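Local structure of putative NAD-dependent epimerase/dehydratase (Bacillus halodurans, 3E8X) at residues A[25-30]-A[86-91]; A[48-53]-A[67-72]. The protein is of unknown function but binds NADP and is probably an NAD(P)-dependent epimerase, dehydratase or related short-chain reductase. All blocks are in the same frame, centred on the assembly; numbering follows the deposited sequence.

Contact 1. Residues A[25-30]-A[86-91]. With NAP (NADP nicotinamide-adenine-dinucleotide phosphate), chain B.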
ATOM      1  N   LEU A  25       3.051  -4.000  23.787  1.00 47.32           N
ATOM      2  CA  LEU A  25       4.113  -4.206  22.823  1.00 47.41           C
ATOM      3  C   LEU A  25       4.373  -2.911  22.072  1.00 47.38           C
ATOM      4  O   LEU A  25       3.479  -2.385  21.401  1.00 47.80           O
ATOM      5  CB  LEU A  25       3.777  -5.286  21.819  1.00 47.46           C
ATOM      6  CG  LEU A  25       4.868  -5.686  20.812  1.00 47.00           C
ATOM      7  CD1 LEU A  25       6.094  -6.364  21.563  1.00 46.35           C
ATOM      8  CD2 LEU A  25       4.199  -6.620  19.778  1.00 46.06           C
ATOM      9  N   VAL A  26       5.603  -2.414  22.191  1.00 47.63           N
ATOM     10  CA  VAL A  26       6.066  -1.248  21.380  1.00 47.62           C
ATOM     11  C   VAL A  26       6.911  -1.773  20.185  1.00 47.67           C
ATOM     12  O   VAL A  26       8.012  -2.302  20.351  1.00 48.22           O
ATOM     13  CB  VAL A  26       6.805  -0.228  22.222  1.00 46.67           C
ATOM     14  CG1 VAL A  26       7.147   1.045  21.347  1.00 46.86           C
ATOM     15  CG2 VAL A  26       5.925   0.194  23.431  1.00 44.30           C
ATOM     16  N   VAL A  27       6.295  -1.753  19.023  1.00 48.06           N
ATOM     17  CA  VAL A  27       6.930  -2.156  17.755  1.00 48.05           C
ATOM     18  C   VAL A  27       7.721  -0.922  17.293  1.00 47.79           C
ATOM     19  O   VAL A  27       7.215   0.197  17.257  1.00 47.08           O
ATOM     20  CB  VAL A  27       5.896  -2.609  16.719  1.00 48.83           C
ATOM     21  CG1 VAL A  27       6.549  -2.984  15.360  1.00 46.03           C
ATOM     22  CG2 VAL A  27       5.051  -3.767  17.291  1.00 46.71           C
ATOM     23  N   GLY A  28       8.996  -1.110  17.019  1.00 47.74           N
ATOM     24  CA  GLY A  28       9.835   0.044  16.703  1.00 47.57           C
ATOM     25  C   GLY A  28      10.420   0.673  17.955  1.00 47.80           C
ATOM     26  O   GLY A  28      10.694   1.871  17.952  1.00 48.34           O
ATOM     27  N   ALA A  29      10.672  -0.153  18.982  1.00 46.87           N
ATOM     28  CA  ALA A  29      10.936   0.328  20.350  1.00 48.20           C
ATOM     29  C   ALA A  29      12.305   1.067  20.535  1.00 48.50           C
ATOM     30  O   ALA A  29      12.498   1.799  21.540  1.00 50.01           O
ATOM     31  CB  ALA A  29      10.754  -0.813  21.409  1.00 45.92           C
ATOM     32  N   ASN A  30      13.222   0.867  19.595  1.00 48.87           N
ATOM     33  CA  ASN A  30      14.505   1.573  19.607  1.00 48.92           C
ATOM     34  C   ASN A  30      14.496   2.953  18.928  1.00 48.94           C
ATOM     35  O   ASN A  30      15.517   3.653  18.959  1.00 48.95           O
ATOM     36  CB  ASN A  30      15.620   0.710  19.001  1.00 49.51           C
ATOM     37  CG  ASN A  30      17.018   1.149  19.470  1.00 50.41           C
ATOM     38  OD1 ASN A  30      17.239   1.402  20.665  1.00 52.58           O
ATOM     39  ND2 ASN A  30      17.960   1.241  18.528  1.00 51.98           N
ATOM     40  N   ASP A  86      -1.514  -7.085  25.669  1.00 49.02           N
ATOM     41  CA  ASP A  86      -2.859  -6.504  25.788  1.00 49.47           C
ATOM     42  C   ASP A  86      -3.119  -5.380  24.779  1.00 49.78           C
ATOM     43  O   ASP A  86      -4.269  -5.092  24.470  1.00 50.94           O
ATOM     44  CB  ASP A  86      -3.064  -5.902  27.195  1.00 49.60           C
ATOM     45  CG  ASP A  86      -2.933  -6.926  28.297  1.00 50.32           C
ATOM     46  OD1 ASP A  86      -3.595  -7.968  28.184  1.00 54.48           O
ATOM     47  OD2 ASP A  86      -2.192  -6.701  29.275  1.00 48.91           O
ATOM     48  N   ALA A  87      -2.050  -4.723  24.319  1.00 50.07           N
ATOM     49  CA  ALA A  87      -2.120  -3.537  23.415  1.00 49.94           C
ATOM     50  C   ALA A  87      -0.860  -3.495  22.565  1.00 49.44           C
ATOM     51  O   ALA A  87       0.204  -3.908  23.012  1.00 49.09           O
ATOM     52  CB  ALA A  87      -2.299  -2.234  24.218  1.00 46.93           C
ATOM     53  N   VAL A  88      -0.996  -3.033  21.328  1.00 49.78           N
ATOM     54  CA  VAL A  88       0.148  -2.851  20.433  1.00 49.15           C
ATOM     55  C   VAL A  88       0.249  -1.407  20.075  1.00 48.16           C
ATOM     56  O   VAL A  88      -0.743  -0.800  19.772  1.00 47.96           O
ATOM     57  CB  VAL A  88       0.010  -3.670  19.110  1.00 49.51           C
ATOM     58  CG1 VAL A  88       1.217  -3.411  18.174  1.00 47.76           C
ATOM     59  CG2 VAL A  88      -0.094  -5.177  19.403  1.00 48.26           C
ATOM     60  N   VAL A  89       1.464  -0.860  20.110  1.00 48.94           N
ATOM     61  CA  VAL A  89       1.708   0.495  19.543  1.00 48.42           C
ATOM     62  C   VAL A  89       2.663   0.295  18.348  1.00 49.26           C
ATOM     63  O   VAL A  89       3.775  -0.239  18.509  1.00 48.75           O
ATOM     64  CB  VAL A  89       2.292   1.466  20.593  1.00 48.29           C
ATOM     65  CG1 VAL A  89       2.715   2.815  19.964  1.00 46.80           C
ATOM     66  CG2 VAL A  89       1.220   1.637  21.750  1.00 45.79           C
ATOM     67  N   PHE A  90       2.207   0.681  17.150  1.00 47.61           N
ATOM     68  CA  PHE A  90       3.085   0.622  15.984  1.00 47.40           C
ATOM     69  C   PHE A  90       3.827   1.970  15.861  1.00 47.42           C
ATOM     70  O   PHE A  90       3.253   3.000  15.419  1.00 47.73           O
ATOM     71  CB  PHE A  90       2.306   0.284  14.700  1.00 46.66           C
ATOM     72  CG  PHE A  90       3.211  -0.005  13.518  1.00 46.61           C
ATOM     73  CD1 PHE A  90       3.756  -1.268  13.331  1.00 48.12           C
ATOM     74  CD2 PHE A  90       3.605   1.006  12.661  1.00 46.11           C
ATOM     75  CE1 PHE A  90       4.604  -1.526  12.256  1.00 46.82           C
ATOM     76  CE2 PHE A  90       4.457   0.748  11.597  1.00 45.38           C
ATOM     77  CZ  PHE A  90       4.962  -0.501  11.409  1.00 44.71           C
ATOM     78  N   ALA A  91       5.093   1.958  16.281  1.00 47.43           N
ATOM     79  CA  ALA A  91       5.955   3.125  16.259  1.00 47.27           C
ATOM     80  C   ALA A  91       7.196   2.906  15.363  1.00 47.41           C
ATOM     81  O   ALA A  91       8.197   3.597  15.527  1.00 48.27           O
ATOM     82  CB  ALA A  91       6.368   3.522  17.720  1.00 45.94           C
TER
HETATM   83  PA  NAP B 500      12.824   6.485  14.379  0.60 55.92           P
HETATM   84  O1A NAP B 500      13.363   6.306  12.956  0.60 54.50           O
HETATM   85  O2A NAP B 500      13.707   7.095  15.446  0.60 54.76           O
HETATM   86  O5B NAP B 500      12.233   5.042  14.818  0.60 57.97           O
HETATM   87  C5B NAP B 500      12.047   3.944  13.907  0.60 57.19           C
HETATM   88  C4B NAP B 500      12.369   2.586  14.529  0.60 56.20           C
HETATM   89  O4B NAP B 500      11.908   1.584  13.605  0.60 55.38           O
HETATM   90  C3B NAP B 500      13.873   2.301  14.775  0.60 56.44           C
HETATM   91  O3B NAP B 500      14.198   2.000  16.145  0.60 55.22           O
HETATM   92  C2B NAP B 500      14.173   1.071  13.933  0.60 56.76           C
HETATM   93  O2B NAP B 500      15.095   0.108  14.499  0.60 56.73           O
HETATM   94  C1B NAP B 500      12.769   0.464  13.781  0.60 57.36           C
HETATM   95  N9A NAP B 500      12.762  -0.517  12.666  0.60 57.64           N
HETATM   96  C8A NAP B 500      13.213  -0.315  11.418  0.60 57.60           C
HETATM   97  N7A NAP B 500      13.080  -1.460  10.720  0.60 57.19           N
HETATM   98  C5A NAP B 500      12.537  -2.376  11.547  0.60 57.69           C
HETATM   99  C6A NAP B 500      12.168  -3.718  11.405  0.60 57.58           C
HETATM  100  N6A NAP B 500      12.336  -4.345  10.222  0.60 57.72           N
HETATM  101  N1A NAP B 500      11.663  -4.408  12.453  0.60 57.44           N
HETATM  102  C2A NAP B 500      11.501  -3.796  13.627  0.60 57.28           C
HETATM  103  N3A NAP B 500      11.845  -2.505  13.805  0.60 57.93           N
HETATM  104  C4A NAP B 500      12.359  -1.775  12.779  0.60 57.71           C
HETATM  105  O3  NAP B 500      11.478   7.408  14.259  0.60 57.07           O
HETATM  106  PN  NAP B 500      10.834   8.411  15.376  0.60 54.77           P
HETATM  107  O1N NAP B 500      11.490   9.749  15.177  0.60 56.46           O
HETATM  108  O2N NAP B 500      10.775   7.623  16.667  0.60 51.55           O
HETATM  109  O5D NAP B 500       9.355   8.719  14.835  0.60 53.03           O
HETATM  110  C5D NAP B 500       8.303   7.774  14.991  0.60 54.57           C
HETATM  111  C4D NAP B 500       7.482   7.788  13.714  0.60 54.59           C
HETATM  112  O4D NAP B 500       6.871   9.060  13.497  0.60 53.96           O
HETATM  113  C3D NAP B 500       8.347   7.525  12.490  0.60 54.57           C
HETATM  114  O3D NAP B 500       8.493   6.107  12.319  0.60 54.90           O
HETATM  115  C2D NAP B 500       7.647   8.301  11.369  0.60 53.47           C
HETATM  116  O2D NAP B 500       6.942   7.467  10.476  0.60 45.51           O
HETATM  117  C1D NAP B 500       6.642   9.232  12.087  0.60 54.44           C
HETATM  118  N1N NAP B 500       6.701  10.680  11.716  0.60 54.50           N
HETATM  119  C2N NAP B 500       7.871  11.350  11.574  0.60 55.26           C
HETATM  120  C3N NAP B 500       7.870  12.721  11.239  0.60 54.63           C
HETATM  121  C7N NAP B 500       9.144  13.526  11.106  0.60 54.32           C
HETATM  122  O7N NAP B 500       9.072  14.768  11.149  0.60 49.75           O
HETATM  123  N7N NAP B 500      10.314  12.871  11.006  0.60 53.88           N
HETATM  124  C4N NAP B 500       6.653  13.380  11.057  0.60 55.03           C
HETATM  125  C5N NAP B 500       5.473  12.673  11.215  0.60 54.50           C
HETATM  126  C6N NAP B 500       5.533  11.330  11.547  0.60 53.48           C
HETATM  127  P2B NAP B 500      16.701   0.349  14.712  0.60 55.25           P
HETATM  128  O1X NAP B 500      16.849   0.999  16.062  0.60 53.94           O
HETATM  129  O2X NAP B 500      17.285  -1.060  14.687  0.60 56.56           O
HETATM  130  O3X NAP B 500      17.078   1.275  13.575  0.60 54.50           O
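Val27 packs against Phe90 across two parallel strands. Its CB lies 3.6 Å from Val89 O, the same oxygen that accepts the Val27 N-H at an N to O distance of 3.0 Å. From there the valine forks. CG1, anti to the backbone N (chi1 178°), reaches the ring of Phe90 and lies 3.9 Å from both CD1 and CE1, meeting it obliquely. CG2 goes the other way, to CG1 of Val88 at 4.0 Å, so the two methyls span Val88 and Phe90, two residues apart and on the same face as Leu25. Replacing Val27 by an alanine would probably open a gap beside Phe90 and leave CG1 of Val88 without its methyl neighbour. The two strands, first and fourth along the chain but adjacent in the sheet, belong to the parallel part of a Rossmann-like NAD(P)-binding fold, and helix 32-43 covers the opposite face at Val26 and Val89. The straightest rung is Val89 N to Leu25 O, 2.8 Å with 174° at the hydrogen; the last runs from Ala91 N to Val27 O. There the chain leaves the sheet in a type II turn, Val26 to Ala29. At Gly28 any CB would strike the carbonyl carbon of Ala91. Beyond the turn, Asn30 ND2 donates to O1X of the NADP 2'-phosphate at 2.7 Å (159° at the hydrogen), while OD1 is held by Arg35.

Contact 2. Residues A[48-53]-A[67-72]. With NAP (NADP nicotinamide-adenine-dinucleotide phosphate), chain B.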
ATOM      1  N   PRO A  48       5.647  -1.968  29.490  1.00 50.39           N
ATOM      2  CA  PRO A  48       6.120  -1.869  28.125  1.00 49.89           C
ATOM      3  C   PRO A  48       7.053  -3.018  27.739  1.00 49.34           C
ATOM      4  O   PRO A  48       8.022  -3.348  28.456  1.00 49.67           O
ATOM      5  CB  PRO A  48       6.846  -0.500  28.085  1.00 49.50           C
ATOM      6  CG  PRO A  48       6.654   0.114  29.399  1.00 50.55           C
ATOM      7  CD  PRO A  48       6.382  -1.015  30.350  1.00 50.16           C
ATOM      8  N   VAL A  49       6.719  -3.642  26.606  1.00 49.39           N
ATOM      9  CA  VAL A  49       7.469  -4.742  26.034  1.00 48.11           C
ATOM     10  C   VAL A  49       8.095  -4.163  24.792  1.00 48.43           C
ATOM     11  O   VAL A  49       7.399  -3.780  23.869  1.00 47.70           O
ATOM     12  CB  VAL A  49       6.572  -5.995  25.741  1.00 48.56           C
ATOM     13  CG1 VAL A  49       7.405  -7.123  25.044  1.00 46.85           C
ATOM     14  CG2 VAL A  49       5.863  -6.508  27.053  1.00 43.84           C
ATOM     15  N   ALA A  50       9.429  -4.067  24.789  1.00 48.18           N
ATOM     16  CA  ALA A  50      10.140  -3.471  23.658  1.00 48.52           C
ATOM     17  C   ALA A  50      10.489  -4.531  22.639  1.00 48.48           C
ATOM     18  O   ALA A  50      11.139  -5.542  22.979  1.00 47.45           O
ATOM     19  CB  ALA A  50      11.418  -2.755  24.153  1.00 48.76           C
HETATM   20  N   MSE A  51      10.063  -4.314  21.398  1.00 47.62           N
HETATM   21  CA  MSE A  51      10.495  -5.175  20.285  1.00 47.68           C
HETATM   22  C   MSE A  51      11.685  -4.517  19.572  1.00 47.33           C
HETATM   23  O   MSE A  51      11.622  -3.369  19.109  1.00 46.29           O
HETATM   24  CB  MSE A  51       9.354  -5.468  19.286  1.00 47.29           C
HETATM   25  CG  MSE A  51       9.737  -6.275  18.036  1.00 47.09           C
HETATM   26 SE   MSE A  51       8.156  -6.645  16.977  0.75 49.23          SE
HETATM   27  CE  MSE A  51       8.750  -6.729  15.054  1.00 45.16           C
ATOM     28  N   VAL A  52      12.743  -5.303  19.472  1.00 47.23           N
ATOM     29  CA  VAL A  52      14.033  -4.884  18.899  1.00 47.39           C
ATOM     30  C   VAL A  52      14.549  -5.929  17.908  1.00 46.86           C
ATOM     31  O   VAL A  52      14.297  -7.103  18.059  1.00 46.34           O
ATOM     32  CB  VAL A  52      15.103  -4.650  20.025  1.00 46.00           C
ATOM     33  CG1 VAL A  52      14.620  -3.559  20.886  1.00 47.12           C
ATOM     34  CG2 VAL A  52      15.323  -5.899  20.879  1.00 45.57           C
ATOM     35  N   ARG A  53      15.268  -5.446  16.899  1.00 47.98           N
ATOM     36  CA  ARG A  53      15.902  -6.276  15.874  0.50 47.71           C
ATOM     37  C   ARG A  53      17.092  -7.051  16.432  1.00 47.81           C
ATOM     38  O   ARG A  53      17.350  -8.191  16.034  1.00 47.59           O
ATOM     39  CB  ARG A  53      16.410  -5.398  14.727  0.50 47.93           C
ATOM     40  CG  ARG A  53      15.348  -4.922  13.758  0.50 47.80           C
ATOM     41  CD  ARG A  53      15.974  -4.332  12.483  0.50 47.36           C
ATOM     42  NE  ARG A  53      16.187  -2.877  12.524  0.50 46.19           N
ATOM     43  CZ  ARG A  53      16.384  -2.125  11.437  0.50 46.57           C
ATOM     44  NH1 ARG A  53      16.563  -0.817  11.549  0.50 46.34           N
ATOM     45  NH2 ARG A  53      16.398  -2.666  10.219  0.50 46.16           N
ATOM     46  N   SER A  67       9.786  -3.380  30.428  1.00 47.86           N
ATOM     47  CA  SER A  67       9.544  -4.495  31.354  1.00 49.03           C
ATOM     48  C   SER A  67      10.100  -5.821  30.831  1.00 48.52           C
ATOM     49  O   SER A  67      10.419  -6.733  31.610  1.00 47.28           O
ATOM     50  CB  SER A  67       8.019  -4.679  31.559  1.00 49.30           C
ATOM     51  OG  SER A  67       7.547  -3.715  32.498  1.00 55.27           O
ATOM     52  N   ASP A  68      10.170  -5.910  29.508  1.00 48.51           N
ATOM     53  CA  ASP A  68      10.576  -7.123  28.796  0.60 49.01           C
ATOM     54  C   ASP A  68      11.064  -6.699  27.424  1.00 48.29           C
ATOM     55  O   ASP A  68      10.715  -5.634  26.955  1.00 48.42           O
ATOM     56  CB  ASP A  68       9.408  -8.123  28.683  0.60 49.05           C
ATOM     57  CG  ASP A  68       9.578  -9.342  29.596  0.60 52.21           C
ATOM     58  OD1 ASP A  68      10.632 -10.023  29.466  0.60 55.10           O
ATOM     59  OD2 ASP A  68       8.668  -9.631  30.427  0.60 54.59           O
ATOM     60  N   ILE A  69      11.889  -7.531  26.819  1.00 47.57           N
ATOM     61  CA  ILE A  69      12.449  -7.294  25.511  1.00 47.48           C
ATOM     62  C   ILE A  69      12.111  -8.526  24.713  1.00 47.76           C
ATOM     63  O   ILE A  69      12.176  -9.705  25.236  1.00 45.09           O
ATOM     64  CB  ILE A  69      13.992  -7.162  25.567  1.00 47.92           C
ATOM     65  CG1 ILE A  69      14.439  -5.993  26.473  1.00 49.79           C
ATOM     66  CG2 ILE A  69      14.593  -7.083  24.191  1.00 47.70           C
ATOM     67  CD1 ILE A  69      14.030  -4.575  26.131  1.00 45.50           C
ATOM     68  N   VAL A  70      11.688  -8.282  23.481  1.00 47.57           N
ATOM     69  CA  VAL A  70      11.479  -9.355  22.522  1.00 47.96           C
ATOM     70  C   VAL A  70      12.261  -8.995  21.266  1.00 47.85           C
ATOM     71  O   VAL A  70      12.186  -7.852  20.769  1.00 48.08           O
ATOM     72  CB  VAL A  70       9.961  -9.604  22.203  1.00 48.95           C
ATOM     73  CG1 VAL A  70       9.228  -9.933  23.461  1.00 49.73           C
ATOM     74  CG2 VAL A  70       9.282  -8.376  21.462  1.00 48.53           C
ATOM     75  N   VAL A  71      12.997  -9.981  20.775  1.00 47.26           N
ATOM     76  CA  VAL A  71      13.880  -9.843  19.620  1.00 47.26           C
ATOM     77  C   VAL A  71      13.111 -10.385  18.407  1.00 47.26           C
ATOM     78  O   VAL A  71      12.809 -11.561  18.332  1.00 46.19           O
ATOM     79  CB  VAL A  71      15.235 -10.612  19.884  1.00 47.20           C
ATOM     80  CG1 VAL A  71      16.185 -10.579  18.652  1.00 43.84           C
ATOM     81  CG2 VAL A  71      15.893 -10.050  21.159  1.00 46.36           C
ATOM     82  N   ALA A  72      12.731  -9.491  17.494  1.00 47.55           N
ATOM     83  CA  ALA A  72      11.925  -9.850  16.341  1.00 47.32           C
ATOM     84  C   ALA A  72      12.134  -8.765  15.296  1.00 47.84           C
ATOM     85  O   ALA A  72      12.608  -7.696  15.612  1.00 47.23           O
ATOM     86  CB  ALA A  72      10.463  -9.967  16.718  1.00 47.19           C
TER
HETATM   87  PA  NAP B 500      12.824   6.485  14.379  0.60 55.92           P
HETATM   88  O1A NAP B 500      13.363   6.306  12.956  0.60 54.50           O
HETATM   89  O2A NAP B 500      13.707   7.095  15.446  0.60 54.76           O
HETATM   90  O5B NAP B 500      12.233   5.042  14.818  0.60 57.97           O
HETATM   91  C5B NAP B 500      12.047   3.944  13.907  0.60 57.19           C
HETATM   92  C4B NAP B 500      12.369   2.586  14.529  0.60 56.20           C
HETATM   93  O4B NAP B 500      11.908   1.584  13.605  0.60 55.38           O
HETATM   94  C3B NAP B 500      13.873   2.301  14.775  0.60 56.44           C
HETATM   95  O3B NAP B 500      14.198   2.000  16.145  0.60 55.22           O
HETATM   96  C2B NAP B 500      14.173   1.071  13.933  0.60 56.76           C
HETATM   97  O2B NAP B 500      15.095   0.108  14.499  0.60 56.73           O
HETATM   98  C1B NAP B 500      12.769   0.464  13.781  0.60 57.36           C
HETATM   99  N9A NAP B 500      12.762  -0.517  12.666  0.60 57.64           N
HETATM  100  C8A NAP B 500      13.213  -0.315  11.418  0.60 57.60           C
HETATM  101  N7A NAP B 500      13.080  -1.460  10.720  0.60 57.19           N
HETATM  102  C5A NAP B 500      12.537  -2.376  11.547  0.60 57.69           C
HETATM  103  C6A NAP B 500      12.168  -3.718  11.405  0.60 57.58           C
HETATM  104  N6A NAP B 500      12.336  -4.345  10.222  0.60 57.72           N
HETATM  105  N1A NAP B 500      11.663  -4.408  12.453  0.60 57.44           N
HETATM  106  C2A NAP B 500      11.501  -3.796  13.627  0.60 57.28           C
HETATM  107  N3A NAP B 500      11.845  -2.505  13.805  0.60 57.93           N
HETATM  108  C4A NAP B 500      12.359  -1.775  12.779  0.60 57.71           C
HETATM  109  O3  NAP B 500      11.478   7.408  14.259  0.60 57.07           O
HETATM  110  PN  NAP B 500      10.834   8.411  15.376  0.60 54.77           P
HETATM  111  O1N NAP B 500      11.490   9.749  15.177  0.60 56.46           O
HETATM  112  O2N NAP B 500      10.775   7.623  16.667  0.60 51.55           O
HETATM  113  O5D NAP B 500       9.355   8.719  14.835  0.60 53.03           O
HETATM  114  C5D NAP B 500       8.303   7.774  14.991  0.60 54.57           C
HETATM  115  C4D NAP B 500       7.482   7.788  13.714  0.60 54.59           C
HETATM  116  O4D NAP B 500       6.871   9.060  13.497  0.60 53.96           O
HETATM  117  C3D NAP B 500       8.347   7.525  12.490  0.60 54.57           C
HETATM  118  O3D NAP B 500       8.493   6.107  12.319  0.60 54.90           O
HETATM  119  C2D NAP B 500       7.647   8.301  11.369  0.60 53.47           C
HETATM  120  O2D NAP B 500       6.942   7.467  10.476  0.60 45.51           O
HETATM  121  C1D NAP B 500       6.642   9.232  12.087  0.60 54.44           C
HETATM  122  N1N NAP B 500       6.701  10.680  11.716  0.60 54.50           N
HETATM  123  C2N NAP B 500       7.871  11.350  11.574  0.60 55.26           C
HETATM  124  C3N NAP B 500       7.870  12.721  11.239  0.60 54.63           C
HETATM  125  C7N NAP B 500       9.144  13.526  11.106  0.60 54.32           C
HETATM  126  O7N NAP B 500       9.072  14.768  11.149  0.60 49.75           O
HETATM  127  N7N NAP B 500      10.314  12.871  11.006  0.60 53.88           N
HETATM  128  C4N NAP B 500       6.653  13.380  11.057  0.60 55.03           C
HETATM  129  C5N NAP B 500       5.473  12.673  11.215  0.60 54.50           C
HETATM  130  C6N NAP B 500       5.533  11.330  11.547  0.60 53.48           C
HETATM  131  P2B NAP B 500      16.701   0.349  14.712  0.60 55.25           P
HETATM  132  O1X NAP B 500      16.849   0.999  16.062  0.60 53.94           O
HETATM  133  O2X NAP B 500      17.285  -1.060  14.687  0.60 56.56           O
HETATM  134  O3X NAP B 500      17.078   1.275  13.575  0.60 54.50           O
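Val49 and Val70 meet at about a right angle, CG1 to CG1 at 3.7 Å, on parallel strands joined by a beta-alpha-beta crossover through helix 58-63, within the Rossmann fold. On the same face Val70 turns its other methyl towards Met51: with CG1 anti to the carbonyl carbon (chi1 -58°), CG2 falls between the backbone N and the carbonyl carbon and comes within 3.6 Å of Met51 CB. The selenomethionine then runs on, CG anti to its backbone N, passing CB of Ala72 with CG, SE and CE in turn. The opposite face belongs to Ala50, Val52, Ile69 and Val71. Here Val52 and Ile69 approach each other at a slant, CG2 to CG2 at 3.6 Å, and the delta methyl CD1 of Ile69 touches CB of Ala50 at 3.7 Å. Leu61 of helix 58-63 packs against Ala50, Val52 and Ile69 on this face. Between the faces runs a ladder of five backbone bonds, from Ser67 N to Pro48 O at one end to Ala72 N to Val52 O at the other; the straightest is Val70 N to Ala50 O, 171° at the hydrogen. Past the strand, Arg53 has two deposited conformers, so its geometry is less certain; in the one described, a guanidinium face turns to the NADP adenine, N7A over its centre, the 2'-phosphate (P2B) lies at the edge, in plane, and NE donates to O2X at 3.0 Å.

Overall arrangement
From the N terminus, strand 23-27 opens contact 1, and the chain then passes through helix 32-43 into strand 47-52, which opens contact 2. Helix 58-63 carries it over to strand 68-71, so contact 2 closes a short loop of 13 residues. Strand 87-90 then returns to the far side of strand 23-27 and closes contact 1 round 55 residues; contact 2 is nested inside. Strands 23-27 and 47-52 are neighbours, which sets the sheet order 68-71, 47-52, 23-27, 87-90, and Val26 joins the contacts through probable backbone hydrogen bonds to Val49 and Met51. Just past the C-terminal ends of strands 23-27 and 47-52, Asn30 of contact 1 and Arg53 of contact 2 both reach the NADP 2'-phosphate.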